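Local coordinates for protein RNA-dependent RNA Polymerase (Bombyx mori cytoplasmic polyhedrosis virus, PDB 6TZ0) that catalyses RNA-templated RNA synthesis inside a double-stranded RNA virus, transcribing the genome into plus strands and probably copying plus strands into minus strands, at residues Y116-T120 against K121-L125; A301-A304 against E305-P309; Y1168-S1171 against T1172-A1176. All coordinates share one frame; numbering follows the deposited sequence.

Contact 1 (Y116-T120 against K121-L125)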
loop_
_atom_site.group_PDB
_atom_site.type_symbol
_atom_site.label_atom_id
_atom_site.label_comp_id
_atom_site.label_asym_id
_atom_site.label_seq_id
_atom_site.Cartn_x
_atom_site.Cartn_y
_atom_site.Cartn_z
ATOM N N TYR A 116 -8.547 38.207 -6.770
ATOM C CA TYR A 116 -7.553 38.547 -5.766
ATOM C C TYR A 116 -6.179 38.761 -6.389
ATOM O O TYR A 116 -5.862 38.249 -7.464
ATOM C CB TYR A 116 -7.479 37.455 -4.706
ATOM C CG TYR A 116 -8.706 37.363 -3.834
ATOM C CD1 TYR A 116 -8.874 38.221 -2.758
ATOM C CD2 TYR A 116 -9.686 36.410 -4.076
ATOM C CE1 TYR A 116 -9.985 38.140 -1.951
ATOM C CE2 TYR A 116 -10.805 36.326 -3.276
ATOM C CZ TYR A 116 -10.946 37.193 -2.214
ATOM O OH TYR A 116 -12.057 37.112 -1.411
ATOM N N GLU A 117 -5.371 39.552 -5.692
ATOM C CA GLU A 117 -3.985 39.769 -6.069
ATOM C C GLU A 117 -3.202 38.469 -5.903
ATOM O O GLU A 117 -3.483 37.704 -4.984
ATOM C CB GLU A 117 -3.393 40.863 -5.182
ATOM C CG GLU A 117 -1.990 41.316 -5.515
ATOM C CD GLU A 117 -1.513 42.398 -4.576
ATOM O OE1 GLU A 117 -2.268 42.738 -3.644
ATOM O OE2 GLU A 117 -0.390 42.910 -4.770
ATOM N N PRO A 118 -2.244 38.176 -6.785
ATOM C CA PRO A 118 -1.427 36.966 -6.619
ATOM C C PRO A 118 -0.560 37.018 -5.367
ATOM O O PRO A 118 -0.384 38.063 -4.734
ATOM C CB PRO A 118 -0.569 36.940 -7.886
ATOM C CG PRO A 118 -1.361 37.685 -8.880
ATOM C CD PRO A 118 -2.051 38.776 -8.116
ATOM N N LYS A 119 -0.021 35.837 -5.027
ATOM C CA LYS A 119 0.756 35.588 -3.804
ATOM C C LYS A 119 -0.047 35.939 -2.553
ATOM O O LYS A 119 0.472 36.517 -1.597
ATOM C CB LYS A 119 2.100 36.322 -3.820
ATOM C CG LYS A 119 3.093 35.782 -4.838
ATOM C CD LYS A 119 4.338 36.656 -4.940
ATOM C CE LYS A 119 5.465 36.181 -4.027
ATOM N NZ LYS A 119 5.224 36.447 -2.581
ATOM N N THR A 120 -1.327 35.581 -2.561
ATOM C CA THR A 120 -2.233 35.831 -1.454
ATOM C C THR A 120 -2.952 34.523 -1.157
ATOM O O THR A 120 -3.098 33.678 -2.043
ATOM C CB THR A 120 -3.221 36.963 -1.813
ATOM O OG1 THR A 120 -2.489 38.065 -2.357
ATOM C CG2 THR A 120 -3.979 37.481 -0.598
ATOM N N LYS A 121 -3.372 34.349 0.100
ATOM C CA LYS A 121 -4.032 33.117 0.522
ATOM C C LYS A 121 -5.348 32.905 -0.217
ATOM O O LYS A 121 -5.666 31.782 -0.630
ATOM C CB LYS A 121 -4.265 33.162 2.032
ATOM C CG LYS A 121 -4.775 31.876 2.648
ATOM C CD LYS A 121 -3.748 30.762 2.534
ATOM C CE LYS A 121 -2.478 31.109 3.291
ATOM N NZ LYS A 121 -2.701 31.231 4.755
ATOM N N MET A 122 -6.109 33.983 -0.425
ATOM C CA MET A 122 -7.369 33.874 -1.151
ATOM C C MET A 122 -7.143 33.610 -2.632
ATOM O O MET A 122 -7.960 32.939 -3.271
ATOM C CB MET A 122 -8.196 35.136 -0.953
ATOM C CG MET A 122 -8.596 35.376 0.482
ATOM S SD MET A 122 -9.488 33.988 1.203
ATOM C CE MET A 122 -11.021 34.042 0.288
ATOM N N TYR A 123 -6.024 34.083 -3.177
ATOM C CA TYR A 123 -5.692 33.777 -4.562
ATOM C C TYR A 123 -5.373 32.299 -4.741
ATOM O O TYR A 123 -5.836 31.675 -5.704
ATOM C CB TYR A 123 -4.517 34.631 -5.017
ATOM C CG TYR A 123 -4.126 34.408 -6.452
ATOM C CD1 TYR A 123 -4.875 34.950 -7.483
ATOM C CD2 TYR A 123 -3.014 33.646 -6.778
ATOM C CE1 TYR A 123 -4.526 34.743 -8.797
ATOM C CE2 TYR A 123 -2.659 33.432 -8.089
ATOM C CZ TYR A 123 -3.417 33.985 -9.093
ATOM O OH TYR A 123 -3.064 33.776 -10.402
ATOM N N LYS A 124 -4.586 31.731 -3.816
ATOM C CA LYS A 124 -4.285 30.301 -3.836
ATOM C C LYS A 124 -5.549 29.473 -3.659
ATOM O O LYS A 124 -5.734 28.456 -4.338
ATOM C CB LYS A 124 -3.296 29.957 -2.726
ATOM C CG LYS A 124 -1.990 30.700 -2.759
ATOM C CD LYS A 124 -1.102 30.252 -3.879
ATOM C CE LYS A 124 0.180 31.052 -3.847
ATOM N NZ LYS A 124 0.937 30.777 -2.597
ATOM N N LEU A 125 -6.442 29.925 -2.777
ATOM C CA LEU A 125 -7.687 29.211 -2.512
ATOM C C LEU A 125 -8.598 29.193 -3.734
ATOM O O LEU A 125 -9.143 28.143 -4.088
ATOM C CB LEU A 125 -8.381 29.848 -1.311
ATOM C CG LEU A 125 -9.619 29.236 -0.665
ATOM C CD1 LEU A 125 -9.541 29.498 0.799
ATOM C CD2 LEU A 125 -10.872 29.886 -1.187
#

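Contact 2 (A301-A304 against E305-P309)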
loop_
_atom_site.group_PDB
_atom_site.type_symbol
_atom_site.label_atom_id
_atom_site.label_comp_id
_atom_site.label_asym_id
_atom_site.label_seq_id
_atom_site.Cartn_x
_atom_site.Cartn_y
_atom_site.Cartn_z
ATOM N N ALA A 301 -36.952 4.060 10.827
ATOM C CA ALA A 301 -37.077 5.467 11.197
ATOM C C ALA A 301 -36.024 6.323 10.504
ATOM O O ALA A 301 -36.339 7.397 9.970
ATOM C CB ALA A 301 -36.975 5.621 12.711
ATOM N N LYS A 302 -34.780 5.842 10.463
ATOM C CA LYS A 302 -33.712 6.574 9.800
ATOM C C LYS A 302 -33.923 6.622 8.295
ATOM O O LYS A 302 -33.582 7.622 7.651
ATOM C CB LYS A 302 -32.384 5.912 10.143
ATOM C CG LYS A 302 -31.158 6.712 9.832
ATOM C CD LYS A 302 -29.913 5.924 10.205
ATOM C CE LYS A 302 -29.426 6.257 11.604
ATOM N NZ LYS A 302 -30.209 5.569 12.668
ATOM N N ARG A 303 -34.521 5.573 7.729
ATOM C CA ARG A 303 -34.814 5.536 6.307
ATOM C C ARG A 303 -35.918 6.514 5.950
ATOM O O ARG A 303 -35.865 7.166 4.902
ATOM C CB ARG A 303 -35.211 4.116 5.922
ATOM C CG ARG A 303 -35.371 3.880 4.453
ATOM C CD ARG A 303 -35.815 2.462 4.148
ATOM N NE ARG A 303 -34.864 1.469 4.627
ATOM C CZ ARG A 303 -35.151 0.560 5.549
ATOM N NH1 ARG A 303 -36.364 0.517 6.073
ATOM N NH2 ARG A 303 -34.234 -0.307 5.943
ATOM N N ALA A 304 -36.929 6.628 6.812
ATOM C CA ALA A 304 -38.017 7.558 6.544
ATOM C C ALA A 304 -37.576 9.003 6.710
ATOM O O ALA A 304 -38.056 9.877 5.981
ATOM C CB ALA A 304 -39.205 7.262 7.452
ATOM N N GLU A 305 -36.668 9.286 7.647
ATOM C CA GLU A 305 -36.263 10.675 7.827
ATOM C C GLU A 305 -35.106 11.104 6.929
ATOM O O GLU A 305 -34.928 12.305 6.715
ATOM C CB GLU A 305 -35.899 10.951 9.289
ATOM C CG GLU A 305 -34.693 10.200 9.788
ATOM C CD GLU A 305 -34.402 10.456 11.253
ATOM O OE1 GLU A 305 -35.132 11.257 11.874
ATOM O OE2 GLU A 305 -33.454 9.841 11.788
ATOM N N LEU A 306 -34.330 10.171 6.380
ATOM C CA LEU A 306 -33.168 10.539 5.577
ATOM C C LEU A 306 -33.400 10.495 4.073
ATOM O O LEU A 306 -32.879 11.351 3.357
ATOM C CB LEU A 306 -31.975 9.641 5.917
ATOM C CG LEU A 306 -30.895 10.163 6.864
ATOM C CD1 LEU A 306 -30.163 11.282 6.183
ATOM C CD2 LEU A 306 -31.448 10.657 8.172
ATOM N N LEU A 307 -34.136 9.523 3.558
ATOM C CA LEU A 307 -34.095 9.304 2.121
ATOM C C LEU A 307 -35.110 10.154 1.366
ATOM O O LEU A 307 -36.099 10.642 1.918
ATOM C CB LEU A 307 -34.315 7.833 1.778
ATOM C CG LEU A 307 -33.163 6.895 2.115
ATOM C CD1 LEU A 307 -33.547 5.503 1.745
ATOM C CD2 LEU A 307 -31.927 7.296 1.362
ATOM N N TYR A 308 -34.824 10.333 0.084
ATOM C CA TYR A 308 -35.756 10.938 -0.850
ATOM C C TYR A 308 -36.983 10.043 -0.997
ATOM O O TYR A 308 -36.834 8.843 -1.252
ATOM C CB TYR A 308 -35.033 11.129 -2.181
ATOM C CG TYR A 308 -35.818 11.714 -3.321
ATOM C CD1 TYR A 308 -36.313 13.008 -3.264
ATOM C CD2 TYR A 308 -35.975 11.005 -4.501
ATOM C CE1 TYR A 308 -37.006 13.551 -4.324
ATOM C CE2 TYR A 308 -36.653 11.541 -5.570
ATOM C CZ TYR A 308 -37.169 12.810 -5.477
ATOM O OH TYR A 308 -37.851 13.334 -6.550
ATOM N N PRO A 309 -38.200 10.580 -0.833
ATOM C CA PRO A 309 -39.374 9.712 -0.648
ATOM C C PRO A 309 -39.792 8.912 -1.870
ATOM O O PRO A 309 -40.532 7.938 -1.708
ATOM C CB PRO A 309 -40.472 10.696 -0.225
ATOM C CG PRO A 309 -40.026 12.000 -0.732
ATOM C CD PRO A 309 -38.539 11.998 -0.640
#

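Contact 3 (Y1168-S1171 against T1172-A1176)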
loop_
_atom_site.group_PDB
_atom_site.type_symbol
_atom_site.label_atom_id
_atom_site.label_comp_id
_atom_site.label_asym_id
_atom_site.label_seq_id
_atom_site.Cartn_x
_atom_site.Cartn_y
_atom_site.Cartn_z
ATOM N N TYR A 1168 -10.105 -41.111 -36.115
ATOM C CA TYR A 1168 -9.324 -39.885 -36.120
ATOM C C TYR A 1168 -8.186 -39.896 -35.114
ATOM O O TYR A 1168 -7.272 -39.076 -35.224
ATOM C CB TYR A 1168 -10.209 -38.674 -35.830
ATOM C CG TYR A 1168 -11.267 -38.406 -36.866
ATOM C CD1 TYR A 1168 -10.921 -38.038 -38.156
ATOM C CD2 TYR A 1168 -12.611 -38.429 -36.530
ATOM C CE1 TYR A 1168 -11.883 -37.766 -39.101
ATOM C CE2 TYR A 1168 -13.581 -38.150 -37.469
ATOM C CZ TYR A 1168 -13.210 -37.818 -38.749
ATOM O OH TYR A 1168 -14.176 -37.543 -39.682
ATOM N N TYR A 1169 -8.222 -40.799 -34.143
ATOM C CA TYR A 1169 -7.192 -40.886 -33.111
ATOM C C TYR A 1169 -5.956 -41.530 -33.720
ATOM O O TYR A 1169 -5.779 -42.747 -33.694
ATOM C CB TYR A 1169 -7.713 -41.666 -31.915
ATOM C CG TYR A 1169 -8.798 -40.935 -31.171
ATOM C CD1 TYR A 1169 -8.486 -40.009 -30.190
ATOM C CD2 TYR A 1169 -10.133 -41.150 -31.467
ATOM C CE1 TYR A 1169 -9.475 -39.331 -29.512
ATOM C CE2 TYR A 1169 -11.130 -40.476 -30.795
ATOM C CZ TYR A 1169 -10.793 -39.569 -29.821
ATOM O OH TYR A 1169 -11.782 -38.897 -29.148
ATOM N N VAL A 1170 -5.088 -40.693 -34.284
ATOM C CA VAL A 1170 -3.896 -41.139 -34.990
ATOM C C VAL A 1170 -2.619 -40.697 -34.306
ATOM O O VAL A 1170 -1.528 -40.939 -34.839
ATOM C CB VAL A 1170 -3.904 -40.664 -36.454
ATOM C CG1 VAL A 1170 -5.121 -41.208 -37.171
ATOM C CG2 VAL A 1170 -3.873 -39.151 -36.517
ATOM N N SER A 1171 -2.712 -40.055 -33.147
ATOM C CA SER A 1171 -1.525 -39.636 -32.421
ATOM C C SER A 1171 -1.843 -39.602 -30.936
ATOM O O SER A 1171 -3.006 -39.563 -30.532
ATOM C CB SER A 1171 -1.024 -38.272 -32.895
ATOM O OG SER A 1171 0.093 -37.855 -32.134
ATOM N N THR A 1172 -0.784 -39.603 -30.127
ATOM C CA THR A 1172 -0.916 -39.613 -28.676
ATOM C C THR A 1172 -1.458 -38.306 -28.117
ATOM O O THR A 1172 -1.903 -38.280 -26.966
ATOM C CB THR A 1172 0.437 -39.928 -28.034
ATOM O OG1 THR A 1172 0.285 -40.028 -26.614
ATOM C CG2 THR A 1172 1.456 -38.852 -28.363
ATOM N N GLN A 1173 -1.445 -37.235 -28.903
ATOM C CA GLN A 1173 -1.948 -35.936 -28.489
ATOM C C GLN A 1173 -3.188 -35.530 -29.271
ATOM O O GLN A 1173 -3.466 -34.339 -29.413
ATOM C CB GLN A 1173 -0.836 -34.903 -28.629
ATOM C CG GLN A 1173 -0.212 -34.896 -29.999
ATOM C CD GLN A 1173 1.013 -34.023 -30.054
ATOM O OE1 GLN A 1173 1.351 -33.351 -29.084
ATOM N NE2 GLN A 1173 1.691 -34.026 -31.195
ATOM N N CYS A 1174 -3.934 -36.508 -29.788
ATOM C CA CYS A 1174 -5.210 -36.225 -30.427
ATOM C C CYS A 1174 -6.332 -36.066 -29.418
ATOM O O CYS A 1174 -7.252 -35.282 -29.659
ATOM C CB CYS A 1174 -5.579 -37.334 -31.409
ATOM S SG CYS A 1174 -4.589 -37.388 -32.902
ATOM N N ARG A 1175 -6.265 -36.785 -28.296
ATOM C CA ARG A 1175 -7.397 -36.858 -27.376
ATOM C C ARG A 1175 -7.642 -35.524 -26.684
ATOM O O ARG A 1175 -8.762 -34.996 -26.718
ATOM C CB ARG A 1175 -7.155 -37.972 -26.358
ATOM C CG ARG A 1175 -8.313 -38.252 -25.415
ATOM C CD ARG A 1175 -8.023 -39.475 -24.558
ATOM N NE ARG A 1175 -9.140 -39.825 -23.685
ATOM C CZ ARG A 1175 -9.276 -39.411 -22.429
ATOM N NH1 ARG A 1175 -8.356 -38.637 -21.875
ATOM N NH2 ARG A 1175 -10.331 -39.785 -21.719
ATOM N N ALA A 1176 -6.594 -34.942 -26.103
ATOM C CA ALA A 1176 -6.696 -33.641 -25.456
ATOM C C ALA A 1176 -6.988 -32.522 -26.444
ATOM O O ALA A 1176 -7.724 -31.586 -26.118
ATOM C CB ALA A 1176 -5.402 -33.341 -24.708
#

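Contact 1 (Y116-T120 against K121-L125)
Tyr116 and Met122 meet where a loop folds back against the first turn of helix 121-134, in the N-terminal region of the polymerase, with Thr120 at the N-cap position. The close part is aromatic. Met122 CB stands over the centre of the Tyr116 ring, 3.4 Å from its centroid and 1° off the ring normal, a CH-pi contact. Beyond it the bent methionine chain lifts SD off the ring into an oblique Met-aromatic contact and returns CE to 3.7 Å from Tyr116 OH. Tyr123 repeats the pattern with Pro118: the proline CA lies over one face of the Tyr123 ring, 3.8 Å from the centroid. With CG anti to the backbone N (chi1 -178°), the Tyr123 ring turns toward the loop, against Pro118. The solvent side is looser. Glu117 and Lys119 both start away from the helix and are exposed, while Lys121 turns elsewhere, its NZ bonded to Glu92 O and its chain packed on Ile345 of the neighbouring Viral structural protein 4. The first helical turn closes through the backbone: Lys124 N donates to Thr120 O at 3.0 Å, with an N-H...O angle of 164°.

Contact 2 (A301-A304 against E305-P309)
Three successive i to i+4 backbone bonds, from Glu305 N to Ala301 O, Leu306 N to Lys302 O and Leu307 N to Arg303 O, carry the last turn of helix 295-306 to its C-terminal end. The first two span 3.0 Å and 2.9 Å; the third is 3.2 Å from Leu307 N to Arg303 O, and its donor sits above the carbonyl plane. Leu307 is also the residue at which the chain leaves helical geometry, psi having opened to 159°. Among the side chains, the one close apolar touch is between Arg303 and Leu307: Leu307 CD1 meets the aliphatic Arg303 CG at 3.6 Å, the two chains crossing at a slant. Arg303 starts out with CG anti to its N (chi1 -172°), which sets that CG beside Leu307, ahead of the bend at chi3. Both residues are buried, against Ile315 of the next helix, 309-320, with Arg303 also touching Trp256 and Leu307 touching Ile249. Ala301, Lys302, Ala304 and Glu305 are exposed. Glu305 places CG between its own N and carbonyl carbon (chi1 65°), which folds the chain back along the helix, Glu305 CG lying 3.3 Å from Ala301 O. Its carboxylate faces the Lys302 side of the helix, but Lys302 NZ remains 5.4 Å from Glu305 OE2, too far for a salt bridge, so any attraction between the charges would be long-range. The whole is a helix C-terminus, with Arg303 and Leu307 packed on the following helix, at a short connection between two consecutive helices, 295-306 and 309-320, within the polymerase N-terminal region.

Contact 3 (Y1168-S1171 against T1172-A1176)
Ser1171 O accepts the backbone N-H of Cys1174, with 3.3 Å between Ser1171 O and Cys1174 N, closing a type I beta turn from Ser1171 to Cys1174 that leads the chain into helix 1174-1188, in the C-terminal region of the polymerase. The N-H points fairly straight at the oxygen (157°), yet the donor stands well above the carbonyl plane, 67° out of it, so the bond does not use a lone-pair direction. The cysteine side chain turns back over the preceding loop. Its SG, anti to the carbonyl carbon (chi1 -71°), is brought close to the backbone N atoms of Val1170 and Ser1171: Cys1174 SG is 3.3 Å from Ser1171 N, and it takes a weak hydrogen bond from Val1170 N at 3.6 Å. Val1170 CG2 adds an apolar contact, and Ser1171 CB also lies against the sulfur. Cys1174 is buried, and Val1210 of helix 1204-1211 packs on it as well as on Ser1171. Tyr1169, the centre of an inverse gamma turn, reaches the start of the helix with its ring. The ring is met at the edge, in plane, by Arg1175 CA, 3.9 Å from Tyr1169 CE1, while Cys1174 CB lies obliquely near CD1. Beyond CB the arginine chain runs extended, away from the ring. Within the same chain Tyr1178 also meets the Tyr1169 ring edge-to-face, and its hydroxyl bonds Tyr1168 O. Gln1173, in the turn, starts away from the loop and is buried, its NE2 making a weak hydrogen bond to Asn1136 OD1. Gln1173 CG nevertheless stays 3.7 Å from Ser1171 OG.

All three are local contacts at helix ends, and all lie away from the ATP, UTP and magnesium sites. Contact 1 and contact 3 sit at helix starts, where a loop is laid against the first turn; contact 2 is a helix finish running on into another helix. Contact 1 is at the surface and relies on aromatic faces over CH groups; contact 2 is partly buried and joins a mainly backbone-bonded turn to one apolar touch; contact 3, also partly buried, centres on a sulfur close to backbone N-H groups. Contacts 1 and 2 belong to the N-terminal region, their centres about 42 Å apart, whereas contact 3 lies across the chain's centre, its own centre about 78 Å from that of contact 1.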